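PDB 2PP1: L-talarate/galactarate dehydratase from Salmonella typhimurium, which catalyses the magnesium-dependent dehydration of L-talarate and galactarate to 5-keto-4-deoxy-D-glucarate and, in competition with this, the epimerization of L-talarate to galactarate. Local coordinates for residues 169-174 and 195-200; 223-228 and 249-254; 327-332 and 348-353. All blocks are in the same frame, centred on the assembly; numbering follows the deposited sequence.

Interaction 1 (169-174 and 195-200); sequences GGFLHT and KLKVGQ. With LLH ((2R,3S,4R)-2,3,4-trihydroxy-5-(hydroxyamino)-5-oxopentanoic acid), chain H.
The Lys-X-Lys motif found at this barrel strand in the mandelate racemase group is here Lys195-Leu196-Lys197, and Phe171 from the loop 169-174 walls the aliphatic part of Lys197, the proton acceptor, on its way into the substrate pocket. The two side chains run alongside each other in the same direction. Lys197 CE rides over the ring as a CH-pi contact, 3.9 Å from the centroid of Phe171, while CG lies above the rim of the same face. A bend at chi2 (-62°) followed by an extended run lays the chain along the ring and delivers NZ of Lys197 to O3 of the bound hydroxamate at 3.0 Å. The same NZ is hydrogen-bonded to Asp226, so NZ is placed from two directions while the stem of the side chain is held by the phenyl. Phe171 CZ itself comes within 3.4 Å of ligand O4.

At the backbone, Lys197 N donates to Gly170 O (2.8 Å, 162°), tying the loop to the strand. Leu172 CG meets Lys197 CB at 4.1 Å, and its CD2 packs beside Gln200 NE2 (3.6 Å), whose hydrogen bond goes to Asp206. Lys195 turns to another part of the ligand, with NZ 2.8 Å from the hydroxamate ON, and forms salt bridges with Glu252 and Glu348.

Within the fold, the loop follows strand 161-166 and leads into helix 176-188. Strand 194-197 pairs on its other side with strand 223-226, and Leu172 is wedged against helices 203-217 and 47-50.

Interaction 2 (223-228 and 249-254); sequences LMVDAN and IWIEEP. With MG (magnesium ion), chain G; LLH ((2R,3S,4R)-2,3,4-trihydroxy-5-(hydroxyamino)-5-oxopentanoic acid), chain H.
Asp226 and Glu252 sit level on neighbouring parallel strands and send their carboxylates off the same face of the sheet. The tight part is the backbone ladder: Ile249 N donates to Leu223 O (2.8 Å), Val225 N to Trp250 O, Glu252 N to Val225 O, and Ala227 N to Glu252 O. Met224 bends at chi2 (-86°) to set its methyl over the six-membered ring of Trp250, CE 3.7 Å from the centroid in a CH-pi contact; SD, 4.9 Å from the same centroid, makes the Met-aromatic contact. Looser is the partly exposed side chain of Ile249, whose CB touches Met224 CE at 4.0 Å.

At the other end the strands meet the buried metal site. Asp226 OD2 binds magnesium at 2.3 Å and Glu252 OE2 at 2.4 Å, the two carboxylate planes stacked 19° apart. Glu278, a water and two hydroxamate oxygens complete the shell. An Asx turn, Asn228 N to Asp226 OD1, steadies the first carboxylate; Trp250 NE1 donates to Glu252 OE1 (3.1 Å), itself salt-bridged to Lys195.

Gathered acidic ligands thus hold a cation against the hydroxamate, consistent with a metal that stabilises the enolate-like intermediate of the enolase superfamily.

Interaction 3 (327-332 and 348-353); sequences PHFAME and EHFEWL. With LLH ((2R,3S,4R)-2,3,4-trihydroxy-5-(hydroxyamino)-5-oxopentanoic acid), chain H.
Phe329 drives the edge of its ring into the face of Phe350, a T-shaped pair with centroids 5.0 Å apart and planes at 86°. The leading atom is CD1, which comes within 3.6 Å of Phe350 CD1. Although its CB points away from the facing segment, a chi1 of -162° swings the Phe329 ring back, so that CE1 also touches Trp352 CE3 at 3.9 Å. Trp352 in turn carries Phe350 CD2 over its own face, and the three aromatics interlock. Lys82 adds cation-pi contacts to both phenylalanines.

A second group is built on Glu348, whose extended chain lies beside His328 and points the same way. Carboxylate and imidazole do not stack; their planes stand 74° apart, with Glu348 OE1 3.4 Å from CD2 of His328. OE1 accepts from Phe329 N at 2.9 Å on its anti side, well out of the carboxylate plane. The other oxygen, OE2, lies 2.7 Å from ON of the hydroxamate and is also held by Thr167. His328 presents its edge to the ligand, NE2 sharing a hydrogen bond with O2 (2.7 Å), while ND1 is hydrogen-bonded to Asp301, the residue credited with increasing the basicity of this histidine. Met331 lies alongside His349, its SD 3.8 Å from CD2 of that ring, and CE reaches Phe350 O. A water joins Pro327 O and Phe329 O to Glu348 N.

Helix 331-340 starts just after Ala330, its N-cap, and strand 346-349 pairs with 161-166. Beyond the strand, Trp352 and Leu353 pack on strands 28-40 and 57-69, and His349 stacks on Tyr12 of the second subunit.

How the interactions relate
The three contacts line one pocket around the hydroxamate. Interactions 1 and 2, centres 10 Å apart, share a sheet: Leu196 N lies 2.8 Å from Met224 O and Val198 N 2.8 Å from Asp226 O, probable hydrogen bonds. Interaction 3 lies about 16 Å, centre to centre, from both. It meets interaction 1 through the salt bridge from Lys195 NZ to Glu348 OE2 (2.8 Å) and the packing of Phe171 CE2 on Phe350 CE2 (3.9 Å), whereas interactions 2 and 3 come no nearer than about 5 Å, though both touch the ligand. Lys197 and His328 flank ligand C2, consistent with acid-base chemistry from two directions beside the metal held by interaction 2.

Interaction 1 (169-174 and 195-200)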
loop_
_atom_site.group_PDB
_atom_site.type_symbol
_atom_site.label_atom_id
_atom_site.label_comp_id
_atom_site.label_asym_id
_atom_site.label_seq_id
_atom_site.Cartn_x
_atom_site.Cartn_y
_atom_site.Cartn_z
ATOM N N GLY A 169 -1.484 -28.526 -17.537
ATOM C CA GLY A 169 -1.232 -29.902 -17.925
ATOM C C GLY A 169 -1.763 -30.945 -16.950
ATOM O O GLY A 169 -1.451 -32.131 -17.078
ATOM N N GLY A 170 -2.567 -30.528 -15.976
ATOM C CA GLY A 170 -3.082 -31.486 -15.004
ATOM C C GLY A 170 -4.591 -31.532 -14.859
ATOM O O GLY A 170 -5.106 -31.866 -13.794
ATOM N N PHE A 171 -5.308 -31.214 -15.935
ATOM C CA PHE A 171 -6.769 -31.213 -15.909
ATOM C C PHE A 171 -7.395 -32.602 -16.016
ATOM O O PHE A 171 -6.781 -33.543 -16.519
ATOM C CB PHE A 171 -7.297 -30.284 -16.998
ATOM C CG PHE A 171 -7.351 -28.836 -16.576
ATOM C CD1 PHE A 171 -8.519 -28.299 -16.032
ATOM C CD2 PHE A 171 -6.231 -28.021 -16.689
ATOM C CE1 PHE A 171 -8.569 -26.971 -15.611
ATOM C CE2 PHE A 171 -6.270 -26.682 -16.264
ATOM C CZ PHE A 171 -7.440 -26.159 -15.726
ATOM N N LEU A 172 -8.630 -32.718 -15.536
ATOM C CA LEU A 172 -9.338 -33.989 -15.516
ATOM C C LEU A 172 -9.831 -34.563 -16.838
ATOM O O LEU A 172 -10.236 -35.726 -16.887
ATOM C CB LEU A 172 -10.497 -33.915 -14.519
ATOM C CG LEU A 172 -10.045 -34.032 -13.062
ATOM C CD1 LEU A 172 -11.151 -33.592 -12.125
ATOM C CD2 LEU A 172 -9.617 -35.476 -12.787
ATOM N N HIS A 173 -9.807 -33.773 -17.906
ATOM C CA HIS A 173 -10.227 -34.286 -19.206
ATOM C C HIS A 173 -9.018 -34.980 -19.850
ATOM O O HIS A 173 -9.125 -35.614 -20.898
ATOM C CB HIS A 173 -10.716 -33.142 -20.098
ATOM C CG HIS A 173 -9.669 -32.110 -20.387
ATOM N ND1 HIS A 173 -8.775 -32.227 -21.430
ATOM C CD2 HIS A 173 -9.375 -30.944 -19.768
ATOM C CE1 HIS A 173 -7.978 -31.173 -21.444
ATOM N NE2 HIS A 173 -8.320 -30.380 -20.446
ATOM N N THR A 174 -7.869 -34.861 -19.197
ATOM C CA THR A 174 -6.624 -35.443 -19.690
ATOM C C THR A 174 -6.338 -36.831 -19.108
ATOM O O THR A 174 -6.265 -36.996 -17.888
ATOM C CB THR A 174 -5.440 -34.531 -19.341
ATOM O OG1 THR A 174 -5.713 -33.199 -19.804
ATOM C CG2 THR A 174 -4.153 -35.061 -19.966
ATOM N N LYS A 195 0.663 -28.937 -10.538
ATOM C CA LYS A 195 -0.598 -28.961 -9.819
ATOM C C LYS A 195 -1.511 -29.927 -10.577
ATOM O O LYS A 195 -1.659 -29.828 -11.797
ATOM C CB LYS A 195 -1.249 -27.575 -9.762
ATOM C CG LYS A 195 -2.513 -27.537 -8.887
ATOM C CD LYS A 195 -3.485 -26.422 -9.293
ATOM C CE LYS A 195 -3.187 -25.112 -8.608
ATOM N NZ LYS A 195 -4.130 -24.037 -9.020
ATOM N N LEU A 196 -2.119 -30.856 -9.843
ATOM C CA LEU A 196 -3.006 -31.839 -10.431
ATOM C C LEU A 196 -4.444 -31.572 -10.015
ATOM O O LEU A 196 -4.723 -31.361 -8.831
ATOM C CB LEU A 196 -2.605 -33.248 -9.976
ATOM C CG LEU A 196 -3.472 -34.395 -10.506
ATOM C CD1 LEU A 196 -3.313 -34.505 -12.020
ATOM C CD2 LEU A 196 -3.066 -35.693 -9.835
ATOM N N LYS A 197 -5.357 -31.578 -10.981
ATOM C CA LYS A 197 -6.769 -31.374 -10.672
ATOM C C LYS A 197 -7.347 -32.645 -10.063
ATOM O O LYS A 197 -7.114 -33.749 -10.568
ATOM C CB LYS A 197 -7.560 -31.020 -11.940
ATOM C CG LYS A 197 -7.214 -29.669 -12.548
ATOM C CD LYS A 197 -7.525 -28.540 -11.576
ATOM C CE LYS A 197 -7.443 -27.188 -12.266
ATOM N NZ LYS A 197 -7.980 -26.096 -11.427
ATOM N N VAL A 198 -8.087 -32.498 -8.967
ATOM C CA VAL A 198 -8.723 -33.647 -8.324
ATOM C C VAL A 198 -10.146 -33.254 -7.968
ATOM O O VAL A 198 -10.625 -32.207 -8.395
ATOM C CB VAL A 198 -7.975 -34.092 -7.037
ATOM C CG1 VAL A 198 -6.561 -34.544 -7.395
ATOM C CG2 VAL A 198 -7.930 -32.956 -6.026
ATOM N N GLY A 199 -10.835 -34.090 -7.197
ATOM C CA GLY A 199 -12.191 -33.753 -6.817
ATOM C C GLY A 199 -13.271 -34.372 -7.685
ATOM O O GLY A 199 -14.421 -33.934 -7.642
ATOM N N GLN A 200 -12.918 -35.381 -8.477
ATOM C CA GLN A 200 -13.918 -36.034 -9.308
ATOM C C GLN A 200 -14.702 -37.033 -8.445
ATOM O O GLN A 200 -14.239 -37.451 -7.384
ATOM C CB GLN A 200 -13.261 -36.763 -10.468
ATOM C CG GLN A 200 -12.396 -37.940 -10.059
ATOM C CD GLN A 200 -11.845 -38.684 -11.259
ATOM O OE1 GLN A 200 -12.597 -39.282 -12.034
ATOM N NE2 GLN A 200 -10.532 -38.641 -11.428
HETATM O O5A LLH H . -11.627 -24.897 -16.115
HETATM C C5 LLH H . -11.758 -23.915 -15.345
HETATM O O5B LLH H . -12.841 -23.556 -14.806
HETATM C C4 LLH H . -10.513 -23.077 -15.022
HETATM O O4 LLH H . -9.443 -23.395 -15.910
HETATM C C3 LLH H . -10.111 -23.314 -13.562
HETATM O O3 LLH H . -9.901 -24.720 -13.331
HETATM C C2 LLH H . -8.820 -22.555 -13.165
HETATM O O2 LLH H . -9.175 -21.168 -13.195
HETATM C C1 LLH H . -8.248 -22.913 -11.777
HETATM O O1 LLH H . -8.970 -23.134 -10.815
HETATM N N LLH H . -6.902 -22.989 -11.697
HETATM O ON LLH H . -6.211 -22.892 -10.497
HETATM O O HOH W 1 -6.373 -34.277 -13.232
#

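Interaction 2 (223-228 and 249-254)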
loop_
_atom_site.group_PDB
_atom_site.type_symbol
_atom_site.label_atom_id
_atom_site.label_comp_id
_atom_site.label_asym_id
_atom_site.label_seq_id
_atom_site.Cartn_x
_atom_site.Cartn_y
_atom_site.Cartn_z
ATOM N N LEU A 223 4.617 -30.550 -5.617
ATOM C CA LEU A 223 3.381 -31.063 -6.170
ATOM C C LEU A 223 2.201 -30.548 -5.349
ATOM O O LEU A 223 2.253 -30.512 -4.121
ATOM C CB LEU A 223 3.410 -32.595 -6.153
ATOM C CG LEU A 223 2.178 -33.389 -6.606
ATOM C CD1 LEU A 223 1.814 -33.037 -8.038
ATOM C CD2 LEU A 223 2.483 -34.874 -6.488
ATOM N N MET A 224 1.145 -30.128 -6.035
ATOM C CA MET A 224 -0.047 -29.637 -5.365
ATOM C C MET A 224 -1.303 -30.161 -6.070
ATOM O O MET A 224 -1.239 -30.607 -7.216
ATOM C CB MET A 224 -0.049 -28.095 -5.319
ATOM C CG MET A 224 0.538 -27.390 -6.540
ATOM S SD MET A 224 2.358 -27.156 -6.492
ATOM C CE MET A 224 2.497 -25.471 -5.931
ATOM N N VAL A 225 -2.434 -30.147 -5.367
ATOM C CA VAL A 225 -3.689 -30.602 -5.955
ATOM C C VAL A 225 -4.753 -29.521 -5.829
ATOM O O VAL A 225 -4.652 -28.629 -4.981
ATOM C CB VAL A 225 -4.202 -31.903 -5.309
ATOM C CG1 VAL A 225 -3.173 -32.983 -5.480
ATOM C CG2 VAL A 225 -4.528 -31.687 -3.847
ATOM N N ASP A 226 -5.768 -29.614 -6.684
ATOM C CA ASP A 226 -6.841 -28.628 -6.739
ATOM C C ASP A 226 -8.187 -29.318 -6.959
ATOM O O ASP A 226 -8.415 -29.918 -8.012
ATOM C CB ASP A 226 -6.554 -27.676 -7.899
ATOM C CG ASP A 226 -7.491 -26.488 -7.937
ATOM O OD1 ASP A 226 -8.544 -26.502 -7.258
ATOM O OD2 ASP A 226 -7.162 -25.535 -8.669
ATOM N N ALA A 227 -9.084 -29.208 -5.978
ATOM C CA ALA A 227 -10.400 -29.841 -6.068
ATOM C C ALA A 227 -11.490 -28.937 -6.649
ATOM O O ALA A 227 -12.607 -29.388 -6.907
ATOM C CB ALA A 227 -10.832 -30.351 -4.679
ATOM N N ASN A 228 -11.172 -27.664 -6.850
ATOM C CA ASN A 228 -12.138 -26.718 -7.397
ATOM C C ASN A 228 -13.513 -26.773 -6.713
ATOM O O ASN A 228 -14.555 -26.781 -7.384
ATOM C CB ASN A 228 -12.290 -26.932 -8.910
ATOM C CG ASN A 228 -11.130 -26.334 -9.702
ATOM O OD1 ASN A 228 -11.031 -25.118 -9.838
ATOM N ND2 ASN A 228 -10.244 -27.180 -10.207
ATOM N N ILE A 249 2.468 -29.377 -1.600
ATOM C CA ILE A 249 2.739 -28.003 -1.202
ATOM C C ILE A 249 1.427 -27.445 -0.662
ATOM O O ILE A 249 1.422 -26.595 0.234
ATOM C CB ILE A 249 3.216 -27.131 -2.400
ATOM C CG1 ILE A 249 4.469 -27.742 -3.026
ATOM C CG2 ILE A 249 3.501 -25.711 -1.930
ATOM C CD1 ILE A 249 5.642 -27.838 -2.059
ATOM N N TRP A 250 0.313 -27.911 -1.227
ATOM C CA TRP A 250 -1.002 -27.503 -0.755
ATOM C C TRP A 250 -2.142 -28.267 -1.417
ATOM O O TRP A 250 -1.962 -28.919 -2.448
ATOM C CB TRP A 250 -1.225 -25.992 -0.948
ATOM C CG TRP A 250 -1.458 -25.534 -2.370
ATOM C CD1 TRP A 250 -2.486 -25.899 -3.198
ATOM C CD2 TRP A 250 -0.667 -24.588 -3.112
ATOM N NE1 TRP A 250 -2.382 -25.238 -4.408
ATOM C CE2 TRP A 250 -1.276 -24.430 -4.378
ATOM C CE3 TRP A 250 0.500 -23.858 -2.827
ATOM C CZ2 TRP A 250 -0.759 -23.573 -5.360
ATOM C CZ3 TRP A 250 1.017 -23.001 -3.813
ATOM C CH2 TRP A 250 0.384 -22.872 -5.059
ATOM N N ILE A 251 -3.308 -28.191 -0.786
ATOM C CA ILE A 251 -4.540 -28.790 -1.297
ATOM C C ILE A 251 -5.366 -27.531 -1.523
ATOM O O ILE A 251 -5.584 -26.746 -0.604
ATOM C CB ILE A 251 -5.224 -29.696 -0.241
ATOM C CG1 ILE A 251 -4.309 -30.879 0.091
ATOM C CG2 ILE A 251 -6.566 -30.198 -0.771
ATOM C CD1 ILE A 251 -4.789 -31.725 1.266
ATOM N N GLU A 252 -5.811 -27.327 -2.752
ATOM C CA GLU A 252 -6.541 -26.119 -3.103
ATOM C C GLU A 252 -8.039 -26.306 -3.272
ATOM O O GLU A 252 -8.494 -27.310 -3.810
ATOM C CB GLU A 252 -5.945 -25.544 -4.397
ATOM C CG GLU A 252 -6.598 -24.272 -4.890
ATOM C CD GLU A 252 -5.811 -23.646 -6.032
ATOM O OE1 GLU A 252 -4.650 -24.059 -6.244
ATOM O OE2 GLU A 252 -6.341 -22.737 -6.696
ATOM N N GLU A 253 -8.794 -25.301 -2.841
ATOM C CA GLU A 253 -10.256 -25.327 -2.919
ATOM C C GLU A 253 -10.885 -26.683 -2.640
ATOM O O GLU A 253 -11.622 -27.215 -3.472
ATOM C CB GLU A 253 -10.736 -24.827 -4.285
ATOM C CG GLU A 253 -10.452 -23.363 -4.514
ATOM C CD GLU A 253 -11.352 -22.756 -5.555
ATOM O OE1 GLU A 253 -11.276 -23.152 -6.734
ATOM O OE2 GLU A 253 -12.153 -21.874 -5.194
ATOM N N PRO A 254 -10.601 -27.268 -1.468
ATOM C CA PRO A 254 -11.198 -28.571 -1.165
ATOM C C PRO A 254 -12.712 -28.454 -1.037
ATOM O O PRO A 254 -13.441 -29.402 -1.329
ATOM C CB PRO A 254 -10.542 -28.957 0.166
ATOM C CG PRO A 254 -10.313 -27.613 0.821
ATOM C CD PRO A 254 -9.755 -26.806 -0.353
HETATM MG MG MG G . -7.631 -23.301 -8.662
HETATM O O5A LLH H . -11.627 -24.897 -16.115
HETATM C C5 LLH H . -11.758 -23.915 -15.345
HETATM O O5B LLH H . -12.841 -23.556 -14.806
HETATM C C4 LLH H . -10.513 -23.077 -15.022
HETATM O O4 LLH H . -9.443 -23.395 -15.910
HETATM C C3 LLH H . -10.111 -23.314 -13.562
HETATM O O3 LLH H . -9.901 -24.720 -13.331
HETATM C C2 LLH H . -8.820 -22.555 -13.165
HETATM O O2 LLH H . -9.175 -21.168 -13.195
HETATM C C1 LLH H . -8.248 -22.913 -11.777
HETATM O O1 LLH H . -8.970 -23.134 -10.815
HETATM N N LLH H . -6.902 -22.989 -11.697
HETATM O ON LLH H . -6.211 -22.892 -10.497
HETATM O O HOH W 2 -9.196 -23.732 -7.412
#

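Interaction 3 (327-332 and 348-353)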
loop_
_atom_site.group_PDB
_atom_site.type_symbol
_atom_site.label_atom_id
_atom_site.label_comp_id
_atom_site.label_asym_id
_atom_site.label_seq_id
_atom_site.Cartn_x
_atom_site.Cartn_y
_atom_site.Cartn_z
ATOM N N PRO A 327 -1.124 -16.318 -6.079
ATOM C CA PRO A 327 -2.134 -15.704 -6.951
ATOM C C PRO A 327 -2.647 -16.695 -7.982
ATOM O O PRO A 327 -1.919 -17.585 -8.407
ATOM C CB PRO A 327 -1.375 -14.543 -7.595
ATOM C CG PRO A 327 -0.359 -14.187 -6.534
ATOM C CD PRO A 327 0.127 -15.539 -6.100
ATOM N N HIS A 328 -3.902 -16.532 -8.386
ATOM C CA HIS A 328 -4.511 -17.429 -9.366
ATOM C C HIS A 328 -4.533 -16.899 -10.791
ATOM O O HIS A 328 -4.933 -15.761 -11.028
ATOM C CB HIS A 328 -5.944 -17.753 -8.921
ATOM C CG HIS A 328 -6.820 -18.299 -10.008
ATOM N ND1 HIS A 328 -7.612 -17.495 -10.796
ATOM C CD2 HIS A 328 -7.043 -19.568 -10.423
ATOM C CE1 HIS A 328 -8.289 -18.246 -11.648
ATOM N NE2 HIS A 328 -7.962 -19.506 -11.441
ATOM N N PHE A 329 -4.086 -17.729 -11.731
ATOM C CA PHE A 329 -4.116 -17.381 -13.154
ATOM C C PHE A 329 -3.359 -16.081 -13.449
ATOM O O PHE A 329 -2.446 -15.696 -12.702
ATOM C CB PHE A 329 -5.589 -17.269 -13.575
ATOM C CG PHE A 329 -5.830 -17.336 -15.069
ATOM C CD1 PHE A 329 -5.323 -18.383 -15.829
ATOM C CD2 PHE A 329 -6.613 -16.373 -15.700
ATOM C CE1 PHE A 329 -5.600 -18.473 -17.206
ATOM C CE2 PHE A 329 -6.896 -16.448 -17.065
ATOM C CZ PHE A 329 -6.389 -17.500 -17.822
ATOM N N ALA A 330 -3.735 -15.425 -14.547
ATOM C CA ALA A 330 -3.140 -14.156 -14.989
ATOM C C ALA A 330 -1.707 -13.905 -14.521
ATOM O O ALA A 330 -1.416 -12.876 -13.891
ATOM C CB ALA A 330 -4.035 -12.988 -14.549
ATOM N N MET A 331 -0.807 -14.827 -14.842
ATOM C CA MET A 331 0.581 -14.663 -14.424
ATOM C C MET A 331 1.192 -13.374 -14.985
ATOM O O MET A 331 2.088 -12.785 -14.367
ATOM C CB MET A 331 1.413 -15.867 -14.870
ATOM C CG MET A 331 1.449 -16.077 -16.374
ATOM S SD MET A 331 2.248 -17.626 -16.804
ATOM C CE MET A 331 2.571 -17.341 -18.607
ATOM N N GLU A 332 0.702 -12.934 -16.141
ATOM C CA GLU A 332 1.218 -11.714 -16.763
ATOM C C GLU A 332 1.093 -10.520 -15.814
ATOM O O GLU A 332 1.844 -9.553 -15.915
ATOM C CB GLU A 332 0.468 -11.410 -18.069
ATOM C CG GLU A 332 0.645 -12.449 -19.192
ATOM C CD GLU A 332 -0.063 -13.769 -18.917
ATOM O OE1 GLU A 332 -0.949 -13.811 -18.028
ATOM O OE2 GLU A 332 0.259 -14.763 -19.605
ATOM N N GLU A 348 1.234 -19.099 -10.774
ATOM C CA GLU A 348 0.546 -20.145 -11.528
ATOM C C GLU A 348 0.701 -19.961 -13.034
ATOM O O GLU A 348 0.457 -18.881 -13.565
ATOM C CB GLU A 348 -0.938 -20.171 -11.147
ATOM C CG GLU A 348 -1.787 -21.160 -11.933
ATOM C CD GLU A 348 -3.173 -21.388 -11.303
ATOM O OE1 GLU A 348 -3.760 -20.434 -10.752
ATOM O OE2 GLU A 348 -3.679 -22.525 -11.373
ATOM N N HIS A 349 1.107 -21.026 -13.715
ATOM C CA HIS A 349 1.313 -20.965 -15.156
ATOM C C HIS A 349 0.255 -21.649 -16.027
ATOM O O HIS A 349 -0.199 -22.764 -15.741
ATOM C CB HIS A 349 2.689 -21.538 -15.523
ATOM C CG HIS A 349 2.858 -21.798 -16.992
ATOM N ND1 HIS A 349 2.350 -22.921 -17.612
ATOM C CD2 HIS A 349 3.417 -21.048 -17.975
ATOM C CE1 HIS A 349 2.583 -22.848 -18.911
ATOM N NE2 HIS A 349 3.227 -21.721 -19.157
ATOM N N PHE A 350 -0.119 -20.939 -17.086
ATOM C CA PHE A 350 -1.059 -21.388 -18.112
ATOM C C PHE A 350 -0.424 -20.756 -19.350
ATOM O O PHE A 350 0.156 -19.673 -19.246
ATOM C CB PHE A 350 -2.450 -20.764 -17.948
ATOM C CG PHE A 350 -3.350 -21.470 -16.969
ATOM C CD1 PHE A 350 -3.231 -21.252 -15.597
ATOM C CD2 PHE A 350 -4.363 -22.313 -17.429
ATOM C CE1 PHE A 350 -4.107 -21.855 -14.697
ATOM C CE2 PHE A 350 -5.247 -22.925 -16.536
ATOM C CZ PHE A 350 -5.121 -22.695 -15.168
ATOM N N GLU A 351 -0.527 -21.401 -20.508
ATOM C CA GLU A 351 0.043 -20.827 -21.729
ATOM C C GLU A 351 -1.055 -20.113 -22.512
ATOM O O GLU A 351 -0.780 -19.415 -23.485
ATOM C CB GLU A 351 0.662 -21.921 -22.610
ATOM C CG GLU A 351 -0.341 -22.948 -23.136
ATOM C CD GLU A 351 -0.526 -24.137 -22.200
ATOM O OE1 GLU A 351 -0.616 -23.937 -20.976
ATOM O OE2 GLU A 351 -0.581 -25.277 -22.697
ATOM N N TRP A 352 -2.295 -20.285 -22.061
ATOM C CA TRP A 352 -3.474 -19.716 -22.715
ATOM C C TRP A 352 -3.397 -18.273 -23.191
ATOM O O TRP A 352 -3.835 -17.970 -24.294
ATOM C CB TRP A 352 -4.705 -19.853 -21.803
ATOM C CG TRP A 352 -5.041 -21.248 -21.414
ATOM C CD1 TRP A 352 -4.395 -22.390 -21.791
ATOM C CD2 TRP A 352 -6.112 -21.659 -20.550
ATOM N NE1 TRP A 352 -4.995 -23.491 -21.216
ATOM C CE2 TRP A 352 -6.052 -23.071 -20.451
ATOM C CE3 TRP A 352 -7.117 -20.974 -19.853
ATOM C CZ2 TRP A 352 -6.961 -23.809 -19.680
ATOM C CZ3 TRP A 352 -8.026 -21.713 -19.080
ATOM C CH2 TRP A 352 -7.937 -23.113 -19.004
ATOM N N LEU A 353 -2.860 -17.379 -22.366
ATOM C CA LEU A 353 -2.801 -15.970 -22.744
ATOM C C LEU A 353 -1.570 -15.550 -23.535
ATOM O O LEU A 353 -1.482 -14.400 -23.953
ATOM C CB LEU A 353 -2.917 -15.078 -21.501
ATOM C CG LEU A 353 -4.071 -15.340 -20.522
ATOM C CD1 LEU A 353 -4.133 -14.179 -19.540
ATOM C CD2 LEU A 353 -5.395 -15.464 -21.256
HETATM O O5A LLH H . -11.627 -24.897 -16.115
HETATM C C5 LLH H . -11.758 -23.915 -15.345
HETATM O O5B LLH H . -12.841 -23.556 -14.806
HETATM C C4 LLH H . -10.513 -23.077 -15.022
HETATM O O4 LLH H . -9.443 -23.395 -15.910
HETATM C C3 LLH H . -10.111 -23.314 -13.562
HETATM O O3 LLH H . -9.901 -24.720 -13.331
HETATM C C2 LLH H . -8.820 -22.555 -13.165
HETATM O O2 LLH H . -9.175 -21.168 -13.195
HETATM C C1 LLH H . -8.248 -22.913 -11.777
HETATM O O1 LLH H . -8.970 -23.134 -10.815
HETATM N N LLH H . -6.902 -22.989 -11.697
HETATM O ON LLH H . -6.211 -22.892 -10.497
HETATM O O HOH W 3 -0.589 -16.829 -10.520
HETATM O O HOH W 4 -1.753 -17.990 -15.371
#